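Local coordinates for protein folylpolyglutamate synthase (FolC) (Helicobacter pylori, PDB 6K8C) that probably adds glutamate to dihydropteroate to make dihydrofolate, and further glutamates to reduced folates, at the expense of ATP, at residues Glu365-Asn370 with Lys387-Lys392; Cys275-Pro280 with Lys301-Ala306; Leu67-Gln72 with Glu252-Cys257. All blocks are in the same frame, centred on the assembly; numbering follows the deposited sequence.

Interaction 1 of 3, residues Glu365-Asn370 with Lys387-Lys392; sequences EDVEEN and KRYQEK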
loop_
_atom_site.group_PDB
_atom_site.type_symbol
_atom_site.label_atom_id
_atom_site.label_comp_id
_atom_site.label_asym_id
_atom_site.label_seq_id
_atom_site.Cartn_x
_atom_site.Cartn_y
_atom_site.Cartn_z
ATOM N N GLU A 365 9.169 -25.772 0.747
ATOM C CA GLU A 365 9.557 -26.207 -0.592
ATOM C C GLU A 365 8.362 -26.288 -1.531
ATOM O O GLU A 365 8.381 -25.646 -2.587
ATOM C CB GLU A 365 10.315 -27.546 -0.536
ATOM C CG GLU A 365 9.722 -28.636 0.342
ATOM C CD GLU A 365 10.790 -29.596 0.849
ATOM O OE1 GLU A 365 10.430 -30.689 1.338
ATOM O OE2 GLU A 365 11.993 -29.257 0.761
ATOM N N ASP A 366 7.314 -27.037 -1.185
ATOM C CA ASP A 366 6.144 -27.147 -2.049
ATOM C C ASP A 366 4.872 -27.185 -1.214
ATOM O O ASP A 366 4.894 -27.488 -0.018
ATOM C CB ASP A 366 6.204 -28.399 -2.947
ATOM C CG ASP A 366 7.557 -28.577 -3.622
ATOM O OD1 ASP A 366 7.876 -27.799 -4.549
ATOM O OD2 ASP A 366 8.300 -29.508 -3.232
ATOM N N VAL A 367 3.753 -26.874 -1.867
ATOM C CA VAL A 367 2.433 -26.966 -1.254
ATOM C C VAL A 367 1.807 -28.296 -1.652
ATOM O O VAL A 367 1.885 -28.706 -2.820
ATOM C CB VAL A 367 1.539 -25.774 -1.657
ATOM C CG1 VAL A 367 2.144 -24.461 -1.171
ATOM C CG2 VAL A 367 1.308 -25.736 -3.166
ATOM N N GLU A 368 1.211 -28.987 -0.682
ATOM C CA GLU A 368 0.450 -30.198 -0.954
ATOM C C GLU A 368 -1.015 -29.846 -1.159
ATOM O O GLU A 368 -1.563 -28.988 -0.463
ATOM C CB GLU A 368 0.565 -31.210 0.188
ATOM C CG GLU A 368 1.955 -31.429 0.745
ATOM C CD GLU A 368 1.927 -32.288 1.999
ATOM O OE1 GLU A 368 2.517 -31.875 3.020
ATOM O OE2 GLU A 368 1.307 -33.372 1.963
ATOM N N GLU A 369 -1.650 -30.539 -2.103
ATOM C CA GLU A 369 -3.039 -30.254 -2.441
ATOM C C GLU A 369 -3.981 -30.627 -1.304
ATOM O O GLU A 369 -5.064 -30.043 -1.178
ATOM C CB GLU A 369 -3.432 -30.996 -3.725
ATOM C CG GLU A 369 -2.501 -30.812 -4.950
ATOM C CD GLU A 369 -1.059 -31.275 -4.736
ATOM O OE1 GLU A 369 -0.805 -32.063 -3.796
ATOM O OE2 GLU A 369 -0.177 -30.842 -5.509
ATOM N N ASN A 370 -3.584 -31.582 -0.466
ATOM C CA ASN A 370 -4.391 -32.046 0.656
ATOM C C ASN A 370 -4.290 -31.155 1.890
ATOM O O ASN A 370 -4.935 -31.456 2.900
ATOM C CB ASN A 370 -3.969 -33.468 1.028
ATOM C CG ASN A 370 -2.468 -33.668 0.922
ATOM O OD1 ASN A 370 -1.894 -33.593 -0.166
ATOM N ND2 ASN A 370 -1.822 -33.915 2.057
ATOM N N LYS A 387 5.784 -16.477 -7.216
ATOM C CA LYS A 387 6.666 -16.849 -8.318
ATOM C C LYS A 387 7.000 -18.335 -8.271
ATOM O O LYS A 387 6.940 -19.026 -9.294
ATOM C CB LYS A 387 7.938 -16.003 -8.278
ATOM C CG LYS A 387 7.787 -14.639 -8.937
ATOM C CD LYS A 387 8.382 -13.542 -8.070
ATOM C CE LYS A 387 9.163 -12.537 -8.897
ATOM N NZ LYS A 387 10.264 -11.912 -8.110
ATOM N N ARG A 388 7.344 -18.847 -7.086
ATOM C CA ARG A 388 7.631 -20.271 -6.947
ATOM C C ARG A 388 6.385 -21.106 -7.205
ATOM O O ARG A 388 6.464 -22.183 -7.810
ATOM C CB ARG A 388 8.200 -20.552 -5.557
ATOM C CG ARG A 388 9.464 -19.755 -5.248
ATOM C CD ARG A 388 10.026 -20.053 -3.863
ATOM N NE ARG A 388 10.095 -21.483 -3.578
ATOM C CZ ARG A 388 10.549 -21.994 -2.438
ATOM N NH1 ARG A 388 10.577 -23.309 -2.262
ATOM N NH2 ARG A 388 10.982 -21.190 -1.475
ATOM N N TYR A 389 5.225 -20.617 -6.764
ATOM C CA TYR A 389 3.960 -21.294 -7.031
ATOM C C TYR A 389 3.637 -21.287 -8.520
ATOM O O TYR A 389 3.083 -22.259 -9.048
ATOM C CB TYR A 389 2.851 -20.616 -6.228
ATOM C CG TYR A 389 1.453 -21.127 -6.474
ATOM C CD1 TYR A 389 1.023 -22.324 -5.922
ATOM C CD2 TYR A 389 0.551 -20.392 -7.231
ATOM C CE1 TYR A 389 -0.262 -22.788 -6.134
ATOM C CE2 TYR A 389 -0.736 -20.848 -7.450
ATOM C CZ TYR A 389 -1.137 -22.044 -6.896
ATOM O OH TYR A 389 -2.417 -22.503 -7.108
ATOM N N GLN A 390 3.981 -20.198 -9.209
ATOM C CA GLN A 390 3.704 -20.086 -10.637
ATOM C C GLN A 390 4.475 -21.132 -11.431
ATOM O O GLN A 390 3.900 -21.854 -12.254
ATOM C CB GLN A 390 4.061 -18.684 -11.119
ATOM C CG GLN A 390 2.882 -17.761 -11.325
ATOM C CD GLN A 390 3.285 -16.498 -12.052
ATOM O OE1 GLN A 390 4.327 -15.909 -11.760
ATOM N NE2 GLN A 390 2.468 -16.077 -13.011
ATOM N N GLU A 391 5.784 -21.229 -11.193
ATOM C CA GLU A 391 6.627 -22.190 -11.893
ATOM C C GLU A 391 6.292 -23.633 -11.544
ATOM O O GLU A 391 6.906 -24.544 -12.107
ATOM C CB GLU A 391 8.096 -21.898 -11.579
ATOM C CG GLU A 391 8.441 -20.415 -11.664
ATOM C CD GLU A 391 9.927 -20.150 -11.819
ATOM O OE1 GLU A 391 10.300 -18.981 -12.061
ATOM O OE2 GLU A 391 10.722 -21.105 -11.693
ATOM N N LYS A 392 5.338 -23.849 -10.638
ATOM C CA LYS A 392 4.906 -25.170 -10.190
ATOM C C LYS A 392 6.036 -25.916 -9.486
ATOM O O LYS A 392 6.225 -25.773 -8.276
ATOM C CB LYS A 392 4.367 -25.992 -11.365
ATOM C CG LYS A 392 2.957 -25.606 -11.792
ATOM C CD LYS A 392 1.948 -25.857 -10.681
ATOM C CE LYS A 392 1.844 -27.342 -10.358
ATOM N NZ LYS A 392 0.653 -27.669 -9.523
#

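Interaction 2 of 3, residues Cys275-Pro280 with Lys301-Ala306; sequences CELLSP and KRIFNA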
loop_
_atom_site.group_PDB
_atom_site.type_symbol
_atom_site.label_atom_id
_atom_site.label_comp_id
_atom_site.label_asym_id
_atom_site.label_seq_id
_atom_site.Cartn_x
_atom_site.Cartn_y
_atom_site.Cartn_z
ATOM N N CYS A 275 -5.978 -10.736 2.667
ATOM C CA CYS A 275 -6.979 -11.764 2.942
ATOM C C CYS A 275 -7.528 -12.366 1.647
ATOM O O CYS A 275 -8.739 -12.475 1.442
ATOM C CB CYS A 275 -8.103 -11.190 3.797
ATOM S SG CYS A 275 -8.769 -12.365 4.940
ATOM N N GLU A 276 -6.619 -12.757 0.763
ATOM C CA GLU A 276 -6.964 -13.156 -0.595
ATOM C C GLU A 276 -6.814 -14.663 -0.759
ATOM O O GLU A 276 -5.749 -15.220 -0.476
ATOM C CB GLU A 276 -6.085 -12.431 -1.612
ATOM C CG GLU A 276 -6.397 -12.799 -3.061
ATOM C CD GLU A 276 -6.275 -11.617 -3.994
ATOM O OE1 GLU A 276 -5.973 -11.829 -5.185
ATOM O OE2 GLU A 276 -6.484 -10.472 -3.537
ATOM N N LEU A 277 -7.879 -15.314 -1.214
ATOM C CA LEU A 277 -7.845 -16.743 -1.515
ATOM C C LEU A 277 -7.288 -16.912 -2.918
ATOM O O LEU A 277 -8.014 -16.775 -3.905
ATOM C CB LEU A 277 -9.236 -17.353 -1.401
ATOM C CG LEU A 277 -9.603 -18.158 -0.154
ATOM C CD1 LEU A 277 -10.915 -18.889 -0.379
ATOM C CD2 LEU A 277 -8.502 -19.135 0.234
ATOM N N LEU A 278 -5.986 -17.194 -3.017
ATOM C CA LEU A 278 -5.387 -17.464 -4.323
ATOM C C LEU A 278 -5.957 -18.733 -4.939
ATOM O O LEU A 278 -6.135 -18.813 -6.160
ATOM C CB LEU A 278 -3.868 -17.577 -4.189
ATOM C CG LEU A 278 -3.069 -17.848 -5.468
ATOM C CD1 LEU A 278 -3.099 -16.638 -6.385
ATOM C CD2 LEU A 278 -1.636 -18.230 -5.134
ATOM N N SER A 279 -6.257 -19.721 -4.113
ATOM C CA SER A 279 -6.787 -20.998 -4.563
ATOM C C SER A 279 -7.659 -21.530 -3.444
ATOM O O SER A 279 -7.731 -20.923 -2.366
ATOM C CB SER A 279 -5.653 -21.970 -4.914
ATOM O OG SER A 279 -5.014 -22.446 -3.746
ATOM N N PRO A 280 -8.370 -22.642 -3.664
ATOM C CA PRO A 280 -9.179 -23.193 -2.565
ATOM C C PRO A 280 -8.388 -23.465 -1.293
ATOM O O PRO A 280 -8.971 -23.440 -0.201
ATOM C CB PRO A 280 -9.745 -24.488 -3.157
ATOM C CG PRO A 280 -9.805 -24.230 -4.614
ATOM C CD PRO A 280 -8.645 -23.334 -4.941
ATOM N N LYS A 301 -10.492 -19.432 10.578
ATOM C CA LYS A 301 -11.563 -20.185 11.222
ATOM C C LYS A 301 -12.789 -20.273 10.323
ATOM O O LYS A 301 -13.395 -21.341 10.187
ATOM C CB LYS A 301 -11.935 -19.546 12.560
ATOM C CG LYS A 301 -10.834 -19.554 13.610
ATOM C CD LYS A 301 -11.234 -18.691 14.797
ATOM C CE LYS A 301 -10.349 -18.935 16.007
ATOM N NZ LYS A 301 -10.686 -18.003 17.125
ATOM N N ARG A 302 -13.171 -19.158 9.698
ATOM C CA ARG A 302 -14.346 -19.164 8.834
ATOM C C ARG A 302 -14.123 -20.038 7.606
ATOM O O ARG A 302 -14.969 -20.868 7.252
ATOM C CB ARG A 302 -14.696 -17.735 8.415
ATOM C CG ARG A 302 -15.811 -17.655 7.379
ATOM C CD ARG A 302 -16.099 -16.220 6.958
ATOM N NE ARG A 302 -15.045 -15.664 6.113
ATOM C CZ ARG A 302 -15.114 -15.586 4.788
ATOM N NH1 ARG A 302 -14.110 -15.060 4.098
ATOM N NH2 ARG A 302 -16.187 -16.037 4.150
ATOM N N ILE A 303 -12.976 -19.874 6.949
ATOM C CA ILE A 303 -12.779 -20.460 5.628
ATOM C C ILE A 303 -12.415 -21.937 5.729
ATOM O O ILE A 303 -12.993 -22.778 5.031
ATOM C CB ILE A 303 -11.715 -19.660 4.854
ATOM C CG1 ILE A 303 -12.224 -18.241 4.590
ATOM C CG2 ILE A 303 -11.350 -20.363 3.549
ATOM C CD1 ILE A 303 -11.285 -17.392 3.760
ATOM N N PHE A 304 -11.459 -22.281 6.594
ATOM C CA PHE A 304 -10.978 -23.655 6.679
ATOM C C PHE A 304 -11.514 -24.424 7.879
ATOM O O PHE A 304 -11.618 -25.652 7.806
ATOM C CB PHE A 304 -9.448 -23.682 6.718
ATOM C CG PHE A 304 -8.804 -23.034 5.532
ATOM C CD1 PHE A 304 -8.981 -23.554 4.262
ATOM C CD2 PHE A 304 -8.019 -21.900 5.684
ATOM C CE1 PHE A 304 -8.385 -22.960 3.165
ATOM C CE2 PHE A 304 -7.424 -21.298 4.592
ATOM C CZ PHE A 304 -7.607 -21.830 3.329
ATOM N N ASN A 305 -11.833 -23.740 8.980
ATOM C CA ASN A 305 -12.429 -24.373 10.161
ATOM C C ASN A 305 -11.573 -25.536 10.661
ATOM O O ASN A 305 -12.079 -26.586 11.064
ATOM C CB ASN A 305 -13.863 -24.826 9.869
ATOM C CG ASN A 305 -14.660 -25.096 11.130
ATOM O OD1 ASN A 305 -14.510 -24.404 12.138
ATOM N ND2 ASN A 305 -15.516 -26.111 11.080
ATOM N N ALA A 306 -10.257 -25.341 10.630
ATOM C CA ALA A 306 -9.292 -26.337 11.079
ATOM C C ALA A 306 -7.934 -25.655 11.177
ATOM O O ALA A 306 -7.747 -24.534 10.695
ATOM C CB ALA A 306 -9.232 -27.540 10.133
#

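Interaction 3 of 3, residues Leu67-Gln72 with Glu252-Cys257; sequences LLLADQ and ETLLPC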
loop_
_atom_site.group_PDB
_atom_site.type_symbol
_atom_site.label_atom_id
_atom_site.label_comp_id
_atom_site.label_asym_id
_atom_site.label_seq_id
_atom_site.Cartn_x
_atom_site.Cartn_y
_atom_site.Cartn_z
ATOM N N LEU A 67 -12.748 5.090 -2.979
ATOM C CA LEU A 67 -14.099 4.541 -3.095
ATOM C C LEU A 67 -15.155 5.585 -2.753
ATOM O O LEU A 67 -16.191 5.665 -3.423
ATOM C CB LEU A 67 -14.256 3.311 -2.198
ATOM C CG LEU A 67 -13.391 2.109 -2.590
ATOM C CD1 LEU A 67 -13.564 0.959 -1.598
ATOM C CD2 LEU A 67 -13.680 1.662 -4.029
ATOM N N LEU A 68 -14.913 6.391 -1.716
ATOM C CA LEU A 68 -15.870 7.434 -1.357
ATOM C C LEU A 68 -16.022 8.449 -2.484
ATOM O O LEU A 68 -17.137 8.856 -2.824
ATOM C CB LEU A 68 -15.435 8.127 -0.063
ATOM C CG LEU A 68 -15.491 7.300 1.219
ATOM C CD1 LEU A 68 -14.624 7.931 2.296
ATOM C CD2 LEU A 68 -16.929 7.135 1.699
ATOM N N LEU A 69 -14.902 8.877 -3.073
ATOM C CA LEU A 69 -14.966 9.837 -4.170
ATOM C C LEU A 69 -15.678 9.242 -5.378
ATOM O O LEU A 69 -16.519 9.903 -6.003
ATOM C CB LEU A 69 -13.555 10.299 -4.542
ATOM C CG LEU A 69 -12.843 11.104 -3.453
ATOM C CD1 LEU A 69 -11.354 11.254 -3.751
ATOM C CD2 LEU A 69 -13.496 12.465 -3.299
ATOM N N ALA A 70 -15.362 7.988 -5.716
ATOM C CA ALA A 70 -16.029 7.325 -6.833
ATOM C C ALA A 70 -17.530 7.218 -6.605
ATOM O O ALA A 70 -18.306 7.280 -7.566
ATOM C CB ALA A 70 -15.424 5.937 -7.058
ATOM N N ASP A 71 -17.954 7.066 -5.347
ATOM C CA ASP A 71 -19.376 7.011 -5.019
ATOM C C ASP A 71 -20.085 8.339 -5.256
ATOM O O ASP A 71 -21.320 8.367 -5.300
ATOM C CB ASP A 71 -19.567 6.588 -3.564
ATOM C CG ASP A 71 -19.892 5.117 -3.423
ATOM O OD1 ASP A 71 -20.023 4.439 -4.463
ATOM O OD2 ASP A 71 -20.013 4.638 -2.275
ATOM N N GLN A 72 -19.342 9.437 -5.385
ATOM C CA GLN A 72 -19.906 10.718 -5.780
ATOM C C GLN A 72 -19.805 10.960 -7.277
ATOM O O GLN A 72 -19.911 12.109 -7.718
ATOM C CB GLN A 72 -19.225 11.854 -5.015
ATOM C CG GLN A 72 -19.393 11.745 -3.520
ATOM C CD GLN A 72 -20.855 11.754 -3.109
ATOM O OE1 GLN A 72 -21.665 12.484 -3.677
ATOM N NE2 GLN A 72 -21.201 10.935 -2.124
ATOM N N GLU A 252 -14.346 14.639 3.500
ATOM C CA GLU A 252 -15.073 15.828 3.932
ATOM C C GLU A 252 -14.264 17.101 3.702
ATOM O O GLU A 252 -14.841 18.167 3.460
ATOM C CB GLU A 252 -15.451 15.691 5.411
ATOM C CG GLU A 252 -16.345 14.484 5.689
ATOM C CD GLU A 252 -16.567 14.230 7.168
ATOM O OE1 GLU A 252 -15.860 14.845 7.994
ATOM O OE2 GLU A 252 -17.450 13.411 7.504
ATOM N N THR A 253 -12.933 17.018 3.786
ATOM C CA THR A 253 -12.104 18.200 3.560
ATOM C C THR A 253 -12.087 18.581 2.086
ATOM O O THR A 253 -12.087 19.770 1.745
ATOM C CB THR A 253 -10.680 17.952 4.069
ATOM O OG1 THR A 253 -10.721 17.623 5.461
ATOM C CG2 THR A 253 -9.809 19.195 3.892
ATOM N N LEU A 254 -12.082 17.583 1.198
ATOM C CA LEU A 254 -12.146 17.859 -0.229
ATOM C C LEU A 254 -13.522 18.362 -0.644
ATOM O O LEU A 254 -13.626 19.193 -1.551
ATOM C CB LEU A 254 -11.787 16.602 -1.023
ATOM C CG LEU A 254 -10.366 16.053 -0.835
ATOM C CD1 LEU A 254 -10.289 14.609 -1.317
ATOM C CD2 LEU A 254 -9.354 16.924 -1.573
ATOM N N LEU A 255 -14.583 17.880 0.002
ATOM C CA LEU A 255 -15.959 18.167 -0.407
ATOM C C LEU A 255 -16.738 18.668 0.801
ATOM O O LEU A 255 -17.630 17.980 1.315
ATOM C CB LEU A 255 -16.615 16.927 -1.020
ATOM C CG LEU A 255 -15.966 16.367 -2.292
ATOM C CD1 LEU A 255 -16.495 14.968 -2.596
ATOM C CD2 LEU A 255 -16.200 17.288 -3.483
ATOM N N PRO A 256 -16.428 19.877 1.282
ATOM C CA PRO A 256 -17.053 20.353 2.524
ATOM C C PRO A 256 -18.542 20.613 2.401
ATOM O O PRO A 256 -19.214 20.727 3.432
ATOM C CB PRO A 256 -16.288 21.646 2.834
ATOM C CG PRO A 256 -15.795 22.112 1.513
ATOM C CD PRO A 256 -15.517 20.878 0.698
ATOM N N CYS A 257 -19.080 20.703 1.188
ATOM C CA CYS A 257 -20.504 20.940 1.006
ATOM C C CYS A 257 -21.313 19.654 0.907
ATOM O O CYS A 257 -22.547 19.716 0.913
ATOM C CB CYS A 257 -20.734 21.800 -0.240
ATOM S SG CYS A 257 -19.791 23.342 -0.204
#

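Interaction 1 of 3, residues Glu365-Asn370 with Lys387-Lys392
The ring of Y389 receives V367 at its rim, where methyl CG2 lies near the ring plane, 4.4 Å from CD1. The second flat group, the guanidinium of R388, is approached obliquely by the backbone carbonyl of E365. These two points show how a loop can be held lightly against a terminal helix by one apolar and one polar touch. The polar touch is a weak hydrogen bond, R388 NH1 to E365 O at 3.2 Å, and its 122° angle at the hydrogen is far from straight. R388 reaches the loop through a chain bent at CG-CD (chi3 47°), and the same NH1 makes another weak bond to the carbonyl of F364, so two main-chain oxygens share one nitrogen. The nearby carboxylates do not pair with it: D366 OD1 remains 5.7 Å from R388 NH1, although its charge may still favour the arginine electrostatically. Y389 leaves the helix with CG anti to the backbone N (chi1 175°), which carries the ring between the loop and strand 276-279, where it also touches L278 and S279. Within the loop, N370 ND2 donates to E368 OE2 over 3.2 Å, meeting the oxygen from above the carboxylate plane, while the main-chain N of E368 bonds to the hydroxyl of Y373. Such sparse surface packing joins the loop between strands 361-363 and 373-376 to the end of helix 379-390, two peripheral parts of the alpha/beta glutamate ligase domain of the Mur ligase family.

Interaction 2 of 3, residues Cys275-Pro280 with Lys301-Ala306
P280 O faces the edge of the F304 ring, lying in the ring plane 3.5 Å from CE1 and 4.1 Å from CZ of F304. No hydrogen bond crosses between the segments, and the carbonyl lies against the slightly positive rim of the ring. The setting is the Mur ligase glutamate ligase domain, in which strand 276-279 forms one border of a mixed sheet and helix 290-303 belongs to a beta-alpha-beta crossover from strand 282-285 to strand 308-312. The contact illustrates how the end of a crossover helix can lean on an outermost strand through a few apolar groups. From that strand L277 points toward the helix and divides its two methyls between neighbouring partners: CD2 comes obliquely to F304 CZ at 4.2 Å, and CD1 meets I303 CG2 at the same separation. F304 has its ring carried beside the backbone N (chi1 -58°), which turns the edge to P280 and leaves one face for I303. The strand is itself irregular here, for L278 and S279 stand opposite a single residue of strand 282-285 in a classic beta bulge, while E276 keeps its backbone pairing with I284. R302 forms a salt bridge with E299 through NE, and one face of its guanidinium is covered by I303 CG1. The other branch of that isoleucine closes the cluster, with CG2 standing 3.8 Å above the F304 ring, over its centre.

Interaction 3 of 3, residues Leu67-Gln72 with Glu252-Cys257
L69, L255 and L254 carry this contact, in which the far end of helix 58-70 meets the end of helix 241-254. Helix 58-70 belongs to the Mur ligase middle domain, a P-loop NTPase fold, and follows the glycine-rich loop that comes after strand 48-53; its contact with L254 and L255 is at the end remote from that loop. A general way of joining segments distant in sequence is seen here, since one leucine with two branches serves two successive residues. L69 sends CD2 to CD1 of L255 at 4.0 Å, the two side chains crossing obliquely, while its other methyl, CD1, meets CD1 of L254 at 4.3 Å. L69 has CG beside the backbone N (chi1 -66°), and this brings both methyls round to L254 and L255 although its CB does not point directly at them. L255 is the first residue to leave helical geometry (phi -129°), yet still directs its side chain toward L69. Both leucines also touch Y138 of strand 138-142, so they pack against the central sheet as well as against each other; F251 adds to the surroundings of L69. Next to the leucine pair, Q72 lies just beyond L69, whose O accepts the main-chain N of Q72 at 2.9 Å. Its aliphatic stem, not its amide, lies against L255: CG of Q72 approaches CD1 of L255 to 4.4 Å.

In the fold
The three contacts come in series along the chain: interaction 3 closes first, then interaction 2, then interaction 1. Interaction 3 belongs to the part with the P-loop NTPase fold, which probably binds ATP and is built on the eight-stranded sheet, whereas interactions 1 and 2 lie in the glutamate ligase domain, round its six-stranded sheet. Helix 241-254 and strand 276-279 are successive elements, so the chain passes there from one part to the other; the centres of interactions 2 and 3 are about 34 Å apart. Interactions 1 and 2, with centres about 17 Å apart, meet through Y389 CE2 and L278 CD2 at 3.6 Å, tying the last helix to the border strand. Interactions 1 and 3 lie about 43 Å apart between centres, on opposite sides of the molecule's centre.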